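Local coordinates for protein arginine N-methyltransferase, putative (Trypanosoma brucei brucei, PDB 4LWP) that probably transfers methyl groups from S-adenosyl-L-methionine to arginine residues of proteins, possibly including histones, at residues V59-G64 with A137-E142; F81-S86 with D110-I115; P176-P181 with V301-H306. All coordinates share one frame; numbering follows the deposited sequence.

Contact 1: V59-G64 with A137-E142; sequences VDVGSG and AVLLSE. With SAH (S-adenosyl-L-homocysteine), chain I.
Val-59 is held to strand 137-141 at both backbone ends: its N donates to Val-138 O at 2.8 Å, and its O receives Leu-140 N. The two strands therefore run parallel, with 25° between their directions. On the face it shares with Leu-139, Val-59 CG1 lies alongside the leucine and comes within 3.5 Å of its CD1. Asp-60 turns to the other face of the sheet, the one that also carries Leu-140. Its carboxylate belongs mainly to Ser-69, since OD2 takes the hydroxyl of that residue on helix 67-74. Across the strands, Asp-60 OD1 stands 3.3 Å from Leu-140 O; both are acceptors, so the approach is probably tolerated rather than attractive. Val-61 returns to the face of Val-59. Its N meets Leu-140 O at 2.8 Å, while CG2 presses obliquely on Leu-139 CD1, 3.3 Å away. With CG anti to its own N (chi1 -171°), the leucine brings CD1 near to both valines. Helix 154-170 packs on this face. Beyond Val-61 the regular pairing gives way to a side-chain bond, in which Ser-141 OG donates to Val-61 O at 3.0 Å from a little outside the carbonyl plane. At Gly-62 the chain leaves the sheet, and Gly-62 O accepts the amino N of SAH at 2.8 Å, whereas Glu-142, salt-bridged to Arg-39, sets CB against the carboxylate of SAH. A parallel strand ending in a glycine-rich loop that receives the cofactor is the hallmark of the first sequence motif of the Rossmann-like class I methyltransferases.

Contact 2: F81-S86 with D110-I115; sequences FSIEAS and DTVENI. With SAH (S-adenosyl-L-homocysteine), chain I.
Glu-84, whose backbone O lies 3.3 Å from Asp-110 N, offers a carboxylate oxygen, OE1, that several donors grip. Ser-86 N approaches it at 2.8 Å on the anti side, near the carboxylate plane, and Ser-86 OG comes from well above that plane; the O2' hydroxyl of SAH is a third donor, modelled very short. The other oxygen, OE2, takes O3' of SAH at 2.6 Å and also the backbone N of Gly-64. With both oxygens so engaged, the carboxylate has little freedom to rotate. The side chain, bent at chi2 (61°), brings the carboxylate to the ribose. An acidic residue just past the second strand that holds both ribose hydroxyls is characteristic of Rossmann-fold methyltransferases, and Glu-84 fills that place here. The adenine is read by segment 110-115 instead. Val-112 N, in the first turn of helix 112-117, donates to N1 of SAH at 2.8 Å, while Glu-113 OE1 accepts from N6; the second oxygen of Glu-113 is secured by Arg-159 and Ser-156. Thr-111 is the N-cap of this helix. Its OG1, placed between the backbone N and the carbonyl carbon (chi1 61°), accepts from Asn-114 N, and the same torsion leaves CG2 to rest on Ala-85 CB at 3.7 Å. Asp-110 OD1 ties the turn together by receiving Thr-111 N and Asn-114 ND2 from one face of its plane. Off the C2 edge of the adenine, Ile-83 CG2 meets Ile-115 CD1 at 3.6 Å, the two chains approaching tip to tip, and the same Ile-83 methyl lies 4.1 Å from Val-112 CG2.

Contact 3: P176-P181 with V301-H306; sequences PIEMIP and VSYGAH
Tyr-303 points its side chain from strand 301-303 toward segment 176-181 and meets Pro-181, Ile-180, Met-179 and Glu-178 on its way out. At its base, CB lies 4.4 Å from Pro-181 CA. The ring then runs under Ile-180, since CG is anti to the tyrosine N (chi1 178°), which carries the phenol toward Ile-180 and Glu-178. Tyr-303 CG has Ile-180 CG2 at 4.1 Å, and CE1 has Ile-180 CG1 at 3.5 Å. The latter methylene sits over one face in a CH-pi contact, 3.8 Å from the ring centroid and 23° off its normal. Tyr-303 CD1 also comes to 3.8 Å from Met-179 O. Farther out, the Glu-178 carboxylate comes to the ring edge, its plane close to that of the phenol. The modelled separations there are too short to be reliable, so the exact meeting of OH and carboxylate is doubtful; Ser-50 hydrogen-bonds Glu-178 OE2 and, weakly, Tyr-303 OH. Two residues before the tyrosine, Val-301 packs against the ring of Pro-181, CB to CB at 3.8 Å, and Pro-181 CB also touches Ser-302 O at 3.6 Å. A cis peptide bond precedes Pro-181. Here the chain passes from the Rossmann-like sheet toward the beta-barrel, as at the cis-proline junction familiar in protein arginine methyltransferases. The sound part of the contact is thus apolar, an aromatic face and a proline ring seated on aliphatic groups, whereas the polar ends share Ser-50; the two segments meet here through side-chain packing, and backbone pairing of Ser-302 resumes just beyond, at Glu-182.

In the fold
All three contacts share one continuous sheet but sample different depths of it. Contacts 1 and 2 both touch SAH, contact 1 at its amino-acid end and contact 2 at the ribose and adenine. Contact 1 is fully buried and knit by backbone bonds; contact 2 is only partly buried, its polar groups divided between SAH and the capping of helix 112-117. Strands 57-61 and 79-83 are neighbours, so Asp-60 pairs with Phe-81 and Ile-83. On the other side of strand 136-141, Ala-137 and Leu-139 bond to Glu-178, which joins contact 1 to contact 3. That last contact, also buried, touches no SAH and relies on apolar packing where the two domains meet.

Contact 1: V59-G64 with A137-E142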
loop_
_atom_site.group_PDB
_atom_site.type_symbol
_atom_site.label_atom_id
_atom_site.label_comp_id
_atom_site.label_asym_id
_atom_site.label_seq_id
_atom_site.Cartn_x
_atom_site.Cartn_y
_atom_site.Cartn_z
ATOM N N VAL A 59 -34.715 -4.747 -0.188
ATOM C CA VAL A 59 -34.023 -3.504 0.110
ATOM C C VAL A 59 -32.529 -3.779 0.294
ATOM O O VAL A 59 -32.134 -4.727 0.998
ATOM C CB VAL A 59 -34.589 -2.813 1.373
ATOM C CG1 VAL A 59 -33.730 -1.630 1.764
ATOM C CG2 VAL A 59 -36.020 -2.370 1.135
ATOM N N ASP A 60 -31.705 -2.987 -0.386
ATOM C CA ASP A 60 -30.253 -3.037 -0.237
ATOM C C ASP A 60 -29.785 -1.781 0.503
ATOM O O ASP A 60 -29.868 -0.665 -0.015
ATOM C CB ASP A 60 -29.585 -3.186 -1.613
ATOM C CG ASP A 60 -28.071 -3.358 -1.537
ATOM O OD1 ASP A 60 -27.496 -3.439 -0.412
ATOM O OD2 ASP A 60 -27.441 -3.420 -2.628
ATOM N N VAL A 61 -29.338 -1.967 1.741
ATOM C CA VAL A 61 -28.918 -0.853 2.592
ATOM C C VAL A 61 -27.416 -0.615 2.491
ATOM O O VAL A 61 -26.620 -1.444 2.939
ATOM C CB VAL A 61 -29.280 -1.102 4.072
ATOM C CG1 VAL A 61 -28.824 0.051 4.951
ATOM C CG2 VAL A 61 -30.731 -1.282 4.217
ATOM N N GLY A 62 -27.035 0.532 1.934
ATOM C CA GLY A 62 -25.631 0.837 1.686
ATOM C C GLY A 62 -25.100 0.095 0.475
ATOM O O GLY A 62 -24.108 -0.632 0.545
ATOM N N SER A 63 -25.770 0.306 -0.647
ATOM C CA SER A 63 -25.590 -0.491 -1.850
ATOM C C SER A 63 -24.314 -0.191 -2.665
ATOM O O SER A 63 -23.926 -0.998 -3.518
ATOM C CB SER A 63 -26.823 -0.325 -2.738
ATOM O OG SER A 63 -27.053 1.047 -3.018
ATOM N N GLY A 64 -23.705 0.974 -2.437
ATOM C CA GLY A 64 -22.444 1.320 -3.078
ATOM C C GLY A 64 -22.489 1.259 -4.593
ATOM O O GLY A 64 -23.121 2.097 -5.228
ATOM N N ALA A 137 -39.625 -8.055 1.711
ATOM C CA ALA A 137 -39.358 -9.422 2.179
ATOM C C ALA A 137 -37.938 -9.572 2.718
ATOM O O ALA A 137 -37.704 -10.282 3.700
ATOM C CB ALA A 137 -39.586 -10.414 1.074
ATOM N N VAL A 138 -36.993 -8.903 2.060
ATOM C CA VAL A 138 -35.579 -9.113 2.315
ATOM C C VAL A 138 -34.802 -7.807 2.441
ATOM O O VAL A 138 -34.989 -6.865 1.663
ATOM C CB VAL A 138 -34.930 -9.973 1.189
ATOM C CG1 VAL A 138 -33.383 -10.021 1.311
ATOM C CG2 VAL A 138 -35.532 -11.374 1.165
ATOM N N LEU A 139 -33.918 -7.780 3.430
ATOM C CA LEU A 139 -33.022 -6.662 3.657
ATOM C C LEU A 139 -31.577 -7.129 3.446
ATOM O O LEU A 139 -31.070 -7.952 4.207
ATOM C CB LEU A 139 -33.222 -6.110 5.075
ATOM C CG LEU A 139 -32.506 -4.809 5.412
ATOM C CD1 LEU A 139 -32.726 -3.924 4.250
ATOM C CD2 LEU A 139 -33.117 -4.153 6.625
ATOM N N LEU A 140 -30.955 -6.660 2.372
ATOM C CA LEU A 140 -29.551 -6.967 2.060
ATOM C C LEU A 140 -28.627 -5.862 2.501
ATOM O O LEU A 140 -28.897 -4.681 2.251
ATOM C CB LEU A 140 -29.337 -7.178 0.554
ATOM C CG LEU A 140 -29.977 -8.386 -0.090
ATOM C CD1 LEU A 140 -29.655 -8.411 -1.562
ATOM C CD2 LEU A 140 -29.385 -9.598 0.572
ATOM N N SER A 141 -27.488 -6.242 3.061
ATOM C CA SER A 141 -26.556 -5.244 3.526
ATOM C C SER A 141 -25.208 -5.858 3.786
ATOM O O SER A 141 -25.090 -7.040 4.168
ATOM C CB SER A 141 -27.074 -4.570 4.796
ATOM O OG SER A 141 -26.252 -3.452 5.077
ATOM N N GLU A 142 -24.184 -5.052 3.554
ATOM C CA GLU A 142 -22.841 -5.443 3.914
ATOM C C GLU A 142 -22.268 -4.353 4.801
ATOM O O GLU A 142 -21.672 -3.381 4.329
ATOM C CB GLU A 142 -22.008 -5.680 2.662
ATOM C CG GLU A 142 -20.847 -6.605 2.885
ATOM C CD GLU A 142 -19.734 -5.932 3.616
ATOM O OE1 GLU A 142 -19.788 -5.897 4.873
ATOM O OE2 GLU A 142 -18.818 -5.418 2.932
HETATM N N SAH I . -23.222 -2.951 -0.735
HETATM C CA SAH I . -21.966 -2.642 -1.394
HETATM C CB SAH I . -21.194 -1.564 -0.643
HETATM C CG SAH I . -21.151 -1.648 0.884
HETATM S SD SAH I . -19.989 -0.412 1.538
HETATM C C SAH I . -21.159 -3.919 -1.515
HETATM O O SAH I . -20.204 -3.988 -2.301
HETATM O OXT SAH I . -21.465 -4.903 -0.822
HETATM C "C5'" SAH I . -21.316 0.414 2.449
HETATM C "C4'" SAH I . -21.957 1.587 1.695
HETATM O "O4'" SAH I . -22.987 2.114 2.504
HETATM C "C3'" SAH I . -21.054 2.768 1.338
HETATM O "O3'" SAH I . -21.163 3.007 -0.054
HETATM C "C2'" SAH I . -21.641 3.956 2.102
HETATM O "O2'" SAH I . -21.708 5.131 1.333
HETATM C "C1'" SAH I . -23.062 3.510 2.360
HETATM N N9 SAH I . -23.658 3.978 3.613
HETATM C C8 SAH I . -23.089 3.959 4.861
HETATM N N7 SAH I . -23.992 4.445 5.731
HETATM C C5 SAH I . -25.131 4.750 5.062
HETATM C C6 SAH I . -26.348 5.269 5.487
HETATM N N6 SAH I . -26.535 5.554 6.784
HETATM N N1 SAH I . -27.345 5.486 4.555
HETATM C C2 SAH I . -27.132 5.180 3.217
HETATM N N3 SAH I . -25.917 4.666 2.802
HETATM C C4 SAH I . -24.939 4.456 3.720
#

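Contact 2: F81-S86 with D110-I115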
loop_
_atom_site.group_PDB
_atom_site.type_symbol
_atom_site.label_atom_id
_atom_site.label_comp_id
_atom_site.label_asym_id
_atom_site.label_seq_id
_atom_site.Cartn_x
_atom_site.Cartn_y
_atom_site.Cartn_z
ATOM N N PHE A 81 -35.108 -1.778 -3.842
ATOM C CA PHE A 81 -34.755 -0.425 -3.443
ATOM C C PHE A 81 -33.299 -0.406 -2.999
ATOM O O PHE A 81 -32.909 -1.123 -2.070
ATOM C CB PHE A 81 -35.706 0.072 -2.355
ATOM C CG PHE A 81 -37.129 0.195 -2.831
ATOM C CD1 PHE A 81 -37.540 1.326 -3.530
ATOM C CD2 PHE A 81 -38.036 -0.843 -2.645
ATOM C CE1 PHE A 81 -38.849 1.437 -4.007
ATOM C CE2 PHE A 81 -39.341 -0.744 -3.123
ATOM C CZ PHE A 81 -39.744 0.398 -3.811
ATOM N N SER A 82 -32.497 0.399 -3.688
ATOM C CA SER A 82 -31.060 0.458 -3.477
ATOM C C SER A 82 -30.703 1.778 -2.822
ATOM O O SER A 82 -30.770 2.844 -3.447
ATOM C CB SER A 82 -30.332 0.283 -4.813
ATOM O OG SER A 82 -28.918 0.339 -4.683
ATOM N N ILE A 83 -30.300 1.698 -1.562
ATOM C CA ILE A 83 -30.082 2.883 -0.765
ATOM C C ILE A 83 -28.590 3.164 -0.622
ATOM O O ILE A 83 -27.833 2.303 -0.149
ATOM C CB ILE A 83 -30.708 2.735 0.625
ATOM C CG1 ILE A 83 -32.195 2.381 0.521
ATOM C CG2 ILE A 83 -30.520 4.013 1.452
ATOM C CD1 ILE A 83 -32.842 2.162 1.880
ATOM N N GLU A 84 -28.174 4.353 -1.046
ATOM C CA GLU A 84 -26.771 4.766 -0.967
ATOM C C GLU A 84 -26.667 6.267 -0.779
ATOM O O GLU A 84 -27.172 7.024 -1.601
ATOM C CB GLU A 84 -26.006 4.337 -2.234
ATOM C CG GLU A 84 -24.641 4.963 -2.361
ATOM C CD GLU A 84 -23.729 4.602 -1.212
ATOM O OE1 GLU A 84 -23.141 5.531 -0.604
ATOM O OE2 GLU A 84 -23.605 3.391 -0.903
ATOM N N ALA A 85 -26.010 6.691 0.296
ATOM C CA ALA A 85 -25.940 8.110 0.660
ATOM C C ALA A 85 -24.948 8.903 -0.171
ATOM O O ALA A 85 -25.108 10.113 -0.338
ATOM C CB ALA A 85 -25.554 8.259 2.119
ATOM N N SER A 86 -23.917 8.233 -0.680
ATOM C CA SER A 86 -22.819 8.959 -1.300
ATOM C C SER A 86 -23.141 9.260 -2.743
ATOM O O SER A 86 -24.216 8.908 -3.241
ATOM C CB SER A 86 -21.510 8.181 -1.217
ATOM O OG SER A 86 -21.507 7.196 -2.221
ATOM N N ASP A 110 -29.766 8.784 -0.665
ATOM C CA ASP A 110 -29.895 9.519 0.591
ATOM C C ASP A 110 -29.473 8.602 1.743
ATOM O O ASP A 110 -29.335 7.380 1.549
ATOM C CB ASP A 110 -31.328 10.045 0.780
ATOM C CG ASP A 110 -31.377 11.345 1.586
ATOM O OD1 ASP A 110 -30.371 11.716 2.239
ATOM O OD2 ASP A 110 -32.424 12.020 1.560
ATOM N N THR A 111 -29.279 9.162 2.935
ATOM C CA THR A 111 -28.975 8.299 4.058
ATOM C C THR A 111 -30.218 7.512 4.406
ATOM O O THR A 111 -31.330 7.951 4.131
ATOM C CB THR A 111 -28.503 9.076 5.298
ATOM O OG1 THR A 111 -29.542 9.967 5.709
ATOM C CG2 THR A 111 -27.214 9.891 5.003
ATOM N N VAL A 112 -30.018 6.338 4.993
ATOM C CA VAL A 112 -31.106 5.580 5.603
ATOM C C VAL A 112 -31.910 6.475 6.535
ATOM O O VAL A 112 -33.136 6.467 6.525
ATOM C CB VAL A 112 -30.573 4.373 6.409
ATOM C CG1 VAL A 112 -31.637 3.845 7.384
ATOM C CG2 VAL A 112 -30.120 3.283 5.472
ATOM N N GLU A 113 -31.207 7.254 7.341
ATOM C CA GLU A 113 -31.845 8.040 8.382
ATOM C C GLU A 113 -32.746 9.140 7.822
ATOM O O GLU A 113 -33.831 9.395 8.366
ATOM C CB GLU A 113 -30.772 8.619 9.284
ATOM C CG GLU A 113 -30.039 7.566 10.134
ATOM C CD GLU A 113 -29.069 6.680 9.339
ATOM O OE1 GLU A 113 -28.766 6.995 8.158
ATOM O OE2 GLU A 113 -28.586 5.676 9.916
ATOM N N ASN A 114 -32.327 9.760 6.715
ATOM C CA ASN A 114 -33.162 10.788 6.091
ATOM C C ASN A 114 -34.384 10.168 5.422
ATOM O O ASN A 114 -35.452 10.763 5.430
ATOM C CB ASN A 114 -32.393 11.607 5.049
ATOM C CG ASN A 114 -31.381 12.563 5.661
ATOM O OD1 ASN A 114 -31.423 12.877 6.856
ATOM N ND2 ASN A 114 -30.456 13.039 4.829
ATOM N N ILE A 115 -34.241 8.972 4.851
ATOM C CA ILE A 115 -35.402 8.303 4.271
ATOM C C ILE A 115 -36.412 8.003 5.369
ATOM O O ILE A 115 -37.614 8.245 5.210
ATOM C CB ILE A 115 -35.029 7.013 3.563
ATOM C CG1 ILE A 115 -34.152 7.315 2.336
ATOM C CG2 ILE A 115 -36.294 6.275 3.121
ATOM C CD1 ILE A 115 -33.470 6.067 1.765
HETATM N N SAH I . -23.222 -2.951 -0.735
HETATM C CA SAH I . -21.966 -2.642 -1.394
HETATM C CB SAH I . -21.194 -1.564 -0.643
HETATM C CG SAH I . -21.151 -1.648 0.884
HETATM S SD SAH I . -19.989 -0.412 1.538
HETATM C C SAH I . -21.159 -3.919 -1.515
HETATM O O SAH I . -20.204 -3.988 -2.301
HETATM O OXT SAH I . -21.465 -4.903 -0.822
HETATM C "C5'" SAH I . -21.316 0.414 2.449
HETATM C "C4'" SAH I . -21.957 1.587 1.695
HETATM O "O4'" SAH I . -22.987 2.114 2.504
HETATM C "C3'" SAH I . -21.054 2.768 1.338
HETATM O "O3'" SAH I . -21.163 3.007 -0.054
HETATM C "C2'" SAH I . -21.641 3.956 2.102
HETATM O "O2'" SAH I . -21.708 5.131 1.333
HETATM C "C1'" SAH I . -23.062 3.510 2.360
HETATM N N9 SAH I . -23.658 3.978 3.613
HETATM C C8 SAH I . -23.089 3.959 4.861
HETATM N N7 SAH I . -23.992 4.445 5.731
HETATM C C5 SAH I . -25.131 4.750 5.062
HETATM C C6 SAH I . -26.348 5.269 5.487
HETATM N N6 SAH I . -26.535 5.554 6.784
HETATM N N1 SAH I . -27.345 5.486 4.555
HETATM C C2 SAH I . -27.132 5.180 3.217
HETATM N N3 SAH I . -25.917 4.666 2.802
HETATM C C4 SAH I . -24.939 4.456 3.720
#

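Contact 3: P176-P181 with V301-H306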
loop_
_atom_site.group_PDB
_atom_site.type_symbol
_atom_site.label_atom_id
_atom_site.label_comp_id
_atom_site.label_asym_id
_atom_site.label_seq_id
_atom_site.Cartn_x
_atom_site.Cartn_y
_atom_site.Cartn_z
ATOM N N PRO A 176 -42.137 -11.356 8.757
ATOM C CA PRO A 176 -40.912 -10.730 9.260
ATOM C C PRO A 176 -39.864 -10.655 8.147
ATOM O O PRO A 176 -39.835 -11.528 7.264
ATOM C CB PRO A 176 -40.476 -11.670 10.374
ATOM C CG PRO A 176 -40.915 -13.012 9.873
ATOM C CD PRO A 176 -42.227 -12.772 9.163
ATOM N N ILE A 177 -39.025 -9.630 8.187
ATOM C CA ILE A 177 -38.073 -9.390 7.107
ATOM C C ILE A 177 -36.874 -10.338 7.202
ATOM O O ILE A 177 -36.288 -10.491 8.262
ATOM C CB ILE A 177 -37.597 -7.920 7.126
ATOM C CG1 ILE A 177 -38.799 -6.986 6.910
ATOM C CG2 ILE A 177 -36.533 -7.683 6.086
ATOM C CD1 ILE A 177 -38.490 -5.514 7.127
ATOM N N GLU A 178 -36.514 -10.988 6.130
ATOM C CA GLU A 178 -35.317 -11.763 6.085
ATOM C C GLU A 178 -34.040 -10.887 6.090
ATOM O O GLU A 178 -33.885 -10.089 5.254
ATOM C CB GLU A 178 -35.352 -12.512 4.795
ATOM C CG GLU A 178 -35.377 -14.001 4.851
ATOM C CD GLU A 178 -34.086 -14.584 4.411
ATOM O OE1 GLU A 178 -33.154 -14.300 5.128
ATOM O OE2 GLU A 178 -33.971 -15.283 3.400
ATOM N N MET A 179 -33.121 -11.095 7.021
ATOM C CA MET A 179 -31.838 -10.398 6.997
ATOM C C MET A 179 -30.784 -11.279 6.342
ATOM O O MET A 179 -30.676 -12.471 6.660
ATOM C CB MET A 179 -31.374 -10.031 8.401
ATOM C CG MET A 179 -32.368 -9.225 9.214
ATOM S SD MET A 179 -32.520 -7.623 8.454
ATOM C CE MET A 179 -30.957 -6.906 8.946
ATOM N N ILE A 180 -30.009 -10.687 5.433
ATOM C CA ILE A 180 -28.845 -11.344 4.851
ATOM C C ILE A 180 -27.632 -10.414 4.986
ATOM O O ILE A 180 -27.581 -9.369 4.340
ATOM C CB ILE A 180 -29.073 -11.701 3.373
ATOM C CG1 ILE A 180 -30.295 -12.612 3.218
ATOM C CG2 ILE A 180 -27.868 -12.415 2.814
ATOM C CD1 ILE A 180 -30.630 -12.915 1.761
ATOM N N PRO A 181 -26.644 -10.784 5.820
ATOM C CA PRO A 181 -26.539 -12.034 6.592
ATOM C C PRO A 181 -27.558 -12.097 7.735
ATOM O O PRO A 181 -28.064 -11.048 8.127
ATOM C CB PRO A 181 -25.106 -11.983 7.148
ATOM C CG PRO A 181 -24.813 -10.504 7.260
ATOM C CD PRO A 181 -25.495 -9.887 6.063
ATOM N N VAL A 301 -19.949 -14.075 9.590
ATOM C CA VAL A 301 -21.373 -13.837 9.418
ATOM C C VAL A 301 -21.924 -15.009 8.616
ATOM O O VAL A 301 -21.181 -15.696 7.916
ATOM C CB VAL A 301 -21.687 -12.511 8.709
ATOM C CG1 VAL A 301 -21.138 -11.358 9.514
ATOM C CG2 VAL A 301 -21.108 -12.494 7.280
ATOM N N SER A 302 -23.214 -15.274 8.720
ATOM C CA SER A 302 -23.741 -16.428 8.008
ATOM C C SER A 302 -25.145 -16.218 7.493
ATOM O O SER A 302 -25.902 -15.389 8.018
ATOM C CB SER A 302 -23.710 -17.676 8.895
ATOM O OG SER A 302 -24.381 -17.456 10.112
ATOM N N TYR A 303 -25.469 -16.990 6.454
ATOM C CA TYR A 303 -26.820 -17.089 5.932
ATOM C C TYR A 303 -27.072 -18.471 5.341
ATOM O O TYR A 303 -26.341 -18.909 4.443
ATOM C CB TYR A 303 -27.084 -16.021 4.870
ATOM C CG TYR A 303 -28.466 -16.170 4.297
ATOM C CD1 TYR A 303 -29.582 -15.704 4.991
ATOM C CD2 TYR A 303 -28.664 -16.794 3.073
ATOM C CE1 TYR A 303 -30.858 -15.856 4.478
ATOM C CE2 TYR A 303 -29.931 -16.949 2.544
ATOM C CZ TYR A 303 -31.021 -16.473 3.248
ATOM O OH TYR A 303 -32.273 -16.630 2.706
ATOM N N GLY A 304 -28.091 -19.162 5.840
ATOM C CA GLY A 304 -28.377 -20.510 5.376
ATOM C C GLY A 304 -27.174 -21.418 5.562
ATOM O O GLY A 304 -26.677 -21.590 6.680
ATOM N N ALA A 305 -26.692 -21.989 4.458
ATOM C CA ALA A 305 -25.559 -22.914 4.495
ATOM C C ALA A 305 -24.211 -22.210 4.355
ATOM O O ALA A 305 -23.152 -22.846 4.398
ATOM C CB ALA A 305 -25.714 -23.965 3.402
ATOM N N HIS A 306 -24.247 -20.897 4.173
ATOM C CA HIS A 306 -23.022 -20.178 3.859
ATOM C C HIS A 306 -22.508 -19.350 5.038
ATOM O O HIS A 306 -23.291 -18.777 5.812
ATOM C CB HIS A 306 -23.274 -19.326 2.631
ATOM C CG HIS A 306 -23.987 -20.078 1.555
ATOM N ND1 HIS A 306 -23.387 -21.084 0.828
ATOM C CD2 HIS A 306 -25.272 -20.019 1.127
ATOM C CE1 HIS A 306 -24.264 -21.593 -0.020
ATOM N NE2 HIS A 306 -25.418 -20.969 0.147
#